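Local coordinates for protein diketoreductase (PDB 4E12) that catalyses the NADH-dependent reduction of dicarbonyl compounds and probably acts as a 3-hydroxyacyl-CoA dehydrogenase in fatty acid beta-oxidation, at residues Pro199-Ala204 with Glu234-Val239; Thr243-Ser248 with Glu257-Leu262. All blocks are in the same frame, centred on the assembly; numbering follows the deposited sequence.

Interaction 1: residues Pro199-Ala204 with Glu234-Val239; sequences PLLDAA and EIFDIV
L201 is the residue of P199-A204 that meets F236 and I235 of the facing helix. P199 stands at a kink in helix 193-209: its nitrogen, having no hydrogen, makes no bond to the preceding turn, while its carbonyl O still accepts the amide of A203 at 3.0 Å. Its side chain faces the second subunit, packing on A203 of that chain. L200 follows with a buried, branched end that packs on W222 of its own chain and on W222 of the second subunit, an apolar role that suits leucine at a dimer interface.

Next comes L201, whose side chain and that of F236 approach each other from opposite directions. The phenyl ring arrives with CZ leading, 3.4 Å from CB of L201. Because CG of L201 lies beside its own backbone N (chi1 -59°), the forked end passes over the ring: CD2 sits 4.2 Å from the F236 centroid, 13° off the ring normal, in a CH-pi contact. CD1 lies above the same face, over the rim near CE2 of F236, 3.9 Å away. The same CD2 methyl also touches CG2 of I235 at 4.0 Å, so one leucine branch serves both a flat and a beta-branched neighbour. The contact thus joins helices 193-209 and 232-239 in the helical C-terminal domain, which in this dehydrogenase family also forms the dimer interface.

CB of D202 points away from helix 232-239 and the carboxylate takes no part in the contact; its carbonyl O hydrogen-bonds a pentaethylene glycol molecule. A203 packs against S195 of the second subunit. A204, directed back toward helix 232-239, is small enough to fit among P232, F233 and I218 and to meet L196 of the second subunit.

Interaction 2: residues Thr243-Ser248 with Glu257-Leu262; sequences TAYNIS and EFAAYL. With SO4 (sulfate ion), chain I.
S248 and A259 bring the two helices close together, with CB of S248 3.7 Å from CB of A259. Small residues permit this: the CA atoms of Y245 and A259 are only 4.9 Å apart, and the local axes approach to 8.4 Å. Beside the alanine methyl, the Y245 ring comes edge-on: the carbonyl O of A259 lies 3.4 Å from CD1 of Y245, at the ring edge and near its plane. CG of Y245 is anti to its backbone N (chi1 163°), which brings the ring edge to the A259 carbonyl. CD1 of L262 packs on CB of A244 (4.0 Å) and over the backbone N of Y245.

The segments run roughly antiparallel, with a signed crossing angle of -149°, as expected of a helical hairpin: helices 241-249 and 253-267 are consecutive in the C-terminal domain. On the inner side, CG of L262 lies over one face of the ring of F258, its own-helix neighbour; the S248 hydroxyl, less surely placed in the model, comes near the edge of that ring.

The outward side is looser. N246, I247, E257 and A260 are exposed and make no contact across the hairpin. Near the start of helix 241-249, T243 instead holds a sulfate, probably from the crystallisation liquor: its backbone N and its OG1 both donate to sulfate O4, at 3.1 and 3.0 Å.

F236 is a bridge between the two contacts, whose centres lie about 11 Å apart. Its CZ, the atom that leads into interaction 1, is also 3.6 Å from CE2 of F258 in interaction 2, the two ring planes inclined at about 40°, and its CD2 is 3.8 Å from CB of A244. A bound pentaethylene glycol, probably from the crystallisation liquor, comes within about 4 Å (nearest atoms) of the F236 side chain. Helices 232-239 and 241-249 follow each other in the chain. F258 also packs on A205 and V209, tying the hairpin back to helix 193-209. Both contacts lie away from the NAD(+)-binding residues and H143, predicted to be important for catalysis.

Interaction 1: residues Pro199-Ala204 with Glu234-Val239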
# COMPACT_ATOMS: atom_id res chain seq x y z
N PRO A 199 -7.27 2.70 2.29
CA PRO A 199 -7.35 1.38 2.94
C PRO A 199 -6.05 0.90 3.60
O PRO A 199 -6.07 0.27 4.67
CB PRO A 199 -7.83 0.46 1.81
CG PRO A 199 -8.60 1.37 0.91
CD PRO A 199 -7.84 2.68 0.93
N LEU A 200 -4.92 1.24 2.99
CA LEU A 200 -3.62 0.93 3.58
C LEU A 200 -3.42 1.69 4.91
O LEU A 200 -3.03 1.11 5.94
CB LEU A 200 -2.51 1.28 2.59
CG LEU A 200 -1.08 1.10 3.09
CD1 LEU A 200 -0.91 -0.37 3.55
CD2 LEU A 200 -0.10 1.49 1.97
N LEU A 201 -3.70 2.99 4.90
CA LEU A 201 -3.52 3.80 6.09
C LEU A 201 -4.51 3.44 7.20
O LEU A 201 -4.13 3.46 8.37
CB LEU A 201 -3.60 5.30 5.78
CG LEU A 201 -2.57 5.82 4.77
CD1 LEU A 201 -2.77 7.31 4.55
CD2 LEU A 201 -1.15 5.54 5.24
N ASP A 202 -5.75 3.13 6.83
CA ASP A 202 -6.74 2.63 7.81
C ASP A 202 -6.28 1.34 8.45
O ASP A 202 -6.49 1.12 9.65
CB ASP A 202 -8.11 2.39 7.17
CG ASP A 202 -8.83 3.66 6.82
OD1 ASP A 202 -8.35 4.75 7.19
OD2 ASP A 202 -9.89 3.57 6.18
N ALA A 203 -5.68 0.45 7.66
CA ALA A 203 -5.18 -0.81 8.19
C ALA A 203 -4.04 -0.58 9.18
O ALA A 203 -3.97 -1.21 10.23
CB ALA A 203 -4.71 -1.72 7.07
N ALA A 204 -3.10 0.29 8.83
CA ALA A 204 -1.98 0.58 9.73
C ALA A 204 -2.48 1.19 11.05
O ALA A 204 -2.02 0.86 12.15
CB ALA A 204 -0.99 1.53 9.04
N GLU A 234 5.18 6.95 8.03
CA GLU A 234 5.99 7.94 7.33
C GLU A 234 5.08 8.71 6.38
O GLU A 234 5.18 9.93 6.26
CB GLU A 234 7.09 7.24 6.55
CG GLU A 234 8.00 6.43 7.41
CD GLU A 234 9.07 5.77 6.59
OE1 GLU A 234 8.89 4.60 6.23
OE2 GLU A 234 10.08 6.45 6.30
N ILE A 235 4.19 7.98 5.72
CA ILE A 235 3.18 8.58 4.83
C ILE A 235 2.23 9.49 5.60
O ILE A 235 1.96 10.60 5.13
CB ILE A 235 2.39 7.51 4.03
CG1 ILE A 235 3.34 6.74 3.11
CG2 ILE A 235 1.23 8.15 3.27
CD1 ILE A 235 2.68 5.62 2.30
N PHE A 236 1.73 9.07 6.76
CA PHE A 236 0.90 9.97 7.60
C PHE A 236 1.59 11.30 7.92
O PHE A 236 0.94 12.35 7.93
CB PHE A 236 0.52 9.33 8.96
CG PHE A 236 -0.68 8.43 8.91
CD1 PHE A 236 -0.60 7.10 9.32
CD2 PHE A 236 -1.90 8.92 8.44
CE1 PHE A 236 -1.74 6.26 9.28
CE2 PHE A 236 -3.04 8.10 8.40
CZ PHE A 236 -2.96 6.76 8.82
N ASP A 237 2.87 11.24 8.23
CA ASP A 237 3.62 12.48 8.48
C ASP A 237 3.63 13.41 7.26
O ASP A 237 3.53 14.63 7.40
CB ASP A 237 5.06 12.20 8.94
CG ASP A 237 5.14 11.70 10.37
OD1 ASP A 237 4.15 11.79 11.12
OD2 ASP A 237 6.23 11.21 10.76
N ILE A 238 3.74 12.83 6.07
CA ILE A 238 3.74 13.60 4.84
C ILE A 238 2.38 14.21 4.54
O ILE A 238 2.28 15.38 4.18
CB ILE A 238 4.22 12.73 3.67
CG1 ILE A 238 5.69 12.37 3.90
CG2 ILE A 238 3.98 13.43 2.35
CD1 ILE A 238 6.23 11.34 2.99
N VAL A 239 1.33 13.40 4.69
CA VAL A 239 -0.04 13.88 4.56
C VAL A 239 -0.26 15.06 5.49
O VAL A 239 -0.86 16.08 5.11
CB VAL A 239 -1.06 12.77 4.93
CG1 VAL A 239 -2.49 13.31 4.87
CG2 VAL A 239 -0.91 11.60 3.99

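Interaction 2: residues Thr243-Ser248 with Glu257-Leu262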
# COMPACT_ATOMS: atom_id res chain seq x y z
N THR A 243 -4.47 16.93 8.99
CA THR A 243 -5.28 16.44 7.88
C THR A 243 -5.78 15.02 8.14
O THR A 243 -6.95 14.71 7.91
CB THR A 243 -4.49 16.47 6.55
OG1 THR A 243 -4.06 17.82 6.29
CG2 THR A 243 -5.35 15.97 5.40
N ALA A 244 -4.89 14.15 8.62
CA ALA A 244 -5.28 12.77 8.88
C ALA A 244 -6.32 12.72 10.00
O ALA A 244 -7.24 11.89 9.97
CB ALA A 244 -4.06 11.93 9.25
N TYR A 245 -6.19 13.60 10.98
CA TYR A 245 -7.16 13.69 12.07
C TYR A 245 -8.54 14.11 11.56
O TYR A 245 -9.54 13.46 11.86
CB TYR A 245 -6.64 14.63 13.15
CG TYR A 245 -7.69 15.13 14.12
CD1 TYR A 245 -8.16 14.32 15.16
CD2 TYR A 245 -8.22 16.42 13.99
CE1 TYR A 245 -9.13 14.79 16.04
CE2 TYR A 245 -9.18 16.90 14.87
CZ TYR A 245 -9.64 16.08 15.89
OH TYR A 245 -10.59 16.57 16.75
N ASN A 246 -8.59 15.17 10.76
CA ASN A 246 -9.85 15.64 10.19
C ASN A 246 -10.55 14.53 9.41
O ASN A 246 -11.74 14.26 9.63
CB ASN A 246 -9.63 16.88 9.31
CG ASN A 246 -9.24 18.11 10.11
OD1 ASN A 246 -9.54 18.21 11.31
ND2 ASN A 246 -8.57 19.05 9.46
N ILE A 247 -9.83 13.90 8.49
CA ILE A 247 -10.38 12.80 7.70
C ILE A 247 -10.88 11.64 8.57
O ILE A 247 -12.01 11.16 8.39
CB ILE A 247 -9.35 12.28 6.67
CG1 ILE A 247 -9.09 13.35 5.60
CG2 ILE A 247 -9.82 10.98 6.05
CD1 ILE A 247 -8.02 12.95 4.60
N SER A 248 -10.05 11.19 9.50
CA SER A 248 -10.40 10.06 10.36
C SER A 248 -11.62 10.34 11.21
O SER A 248 -12.44 9.45 11.41
CB SER A 248 -9.25 9.71 11.30
OG SER A 248 -8.08 9.39 10.57
N GLU A 257 -11.44 6.23 16.35
CA GLU A 257 -10.60 5.86 17.46
C GLU A 257 -9.16 6.31 17.20
O GLU A 257 -8.48 6.81 18.09
CB GLU A 257 -10.69 4.35 17.67
CG GLU A 257 -9.95 3.80 18.86
CD GLU A 257 -10.31 2.34 19.15
OE1 GLU A 257 -11.34 1.85 18.61
OE2 GLU A 257 -9.57 1.68 19.91
N PHE A 258 -8.70 6.15 15.95
CA PHE A 258 -7.40 6.65 15.52
C PHE A 258 -7.37 8.18 15.62
O PHE A 258 -6.40 8.76 16.11
CB PHE A 258 -7.13 6.19 14.09
CG PHE A 258 -5.79 6.63 13.53
CD1 PHE A 258 -4.60 6.22 14.12
CD2 PHE A 258 -5.73 7.44 12.42
CE1 PHE A 258 -3.36 6.62 13.62
CE2 PHE A 258 -4.49 7.85 11.89
CZ PHE A 258 -3.31 7.43 12.50
N ALA A 259 -8.43 8.84 15.15
CA ALA A 259 -8.50 10.29 15.28
C ALA A 259 -8.24 10.73 16.72
O ALA A 259 -7.40 11.60 16.98
CB ALA A 259 -9.85 10.81 14.79
N ALA A 260 -8.94 10.11 17.67
CA ALA A 260 -8.74 10.42 19.09
C ALA A 260 -7.30 10.15 19.53
O ALA A 260 -6.77 10.87 20.38
CB ALA A 260 -9.71 9.63 19.96
N TYR A 261 -6.67 9.13 18.95
CA TYR A 261 -5.30 8.74 19.29
C TYR A 261 -4.32 9.80 18.81
O TYR A 261 -3.39 10.19 19.52
CB TYR A 261 -4.96 7.38 18.65
CG TYR A 261 -3.57 6.87 18.96
CD1 TYR A 261 -3.34 6.01 20.04
CD2 TYR A 261 -2.48 7.24 18.17
CE1 TYR A 261 -2.06 5.54 20.32
CE2 TYR A 261 -1.20 6.77 18.45
CZ TYR A 261 -0.99 5.93 19.51
OH TYR A 261 0.28 5.47 19.78
N LEU A 262 -4.55 10.26 17.60
CA LEU A 262 -3.74 11.32 17.02
C LEU A 262 -3.92 12.59 17.82
O LEU A 262 -2.95 13.28 18.14
CB LEU A 262 -4.17 11.60 15.58
CG LEU A 262 -3.86 10.58 14.49
CD1 LEU A 262 -4.44 11.11 13.19
CD2 LEU A 262 -2.35 10.43 14.37
S SO4 I . -0.91 19.41 8.52
O1 SO4 I . -0.57 19.43 9.94
O2 SO4 I . 0.30 19.29 7.70
O3 SO4 I . -1.60 20.67 8.18
O4 SO4 I . -1.81 18.27 8.25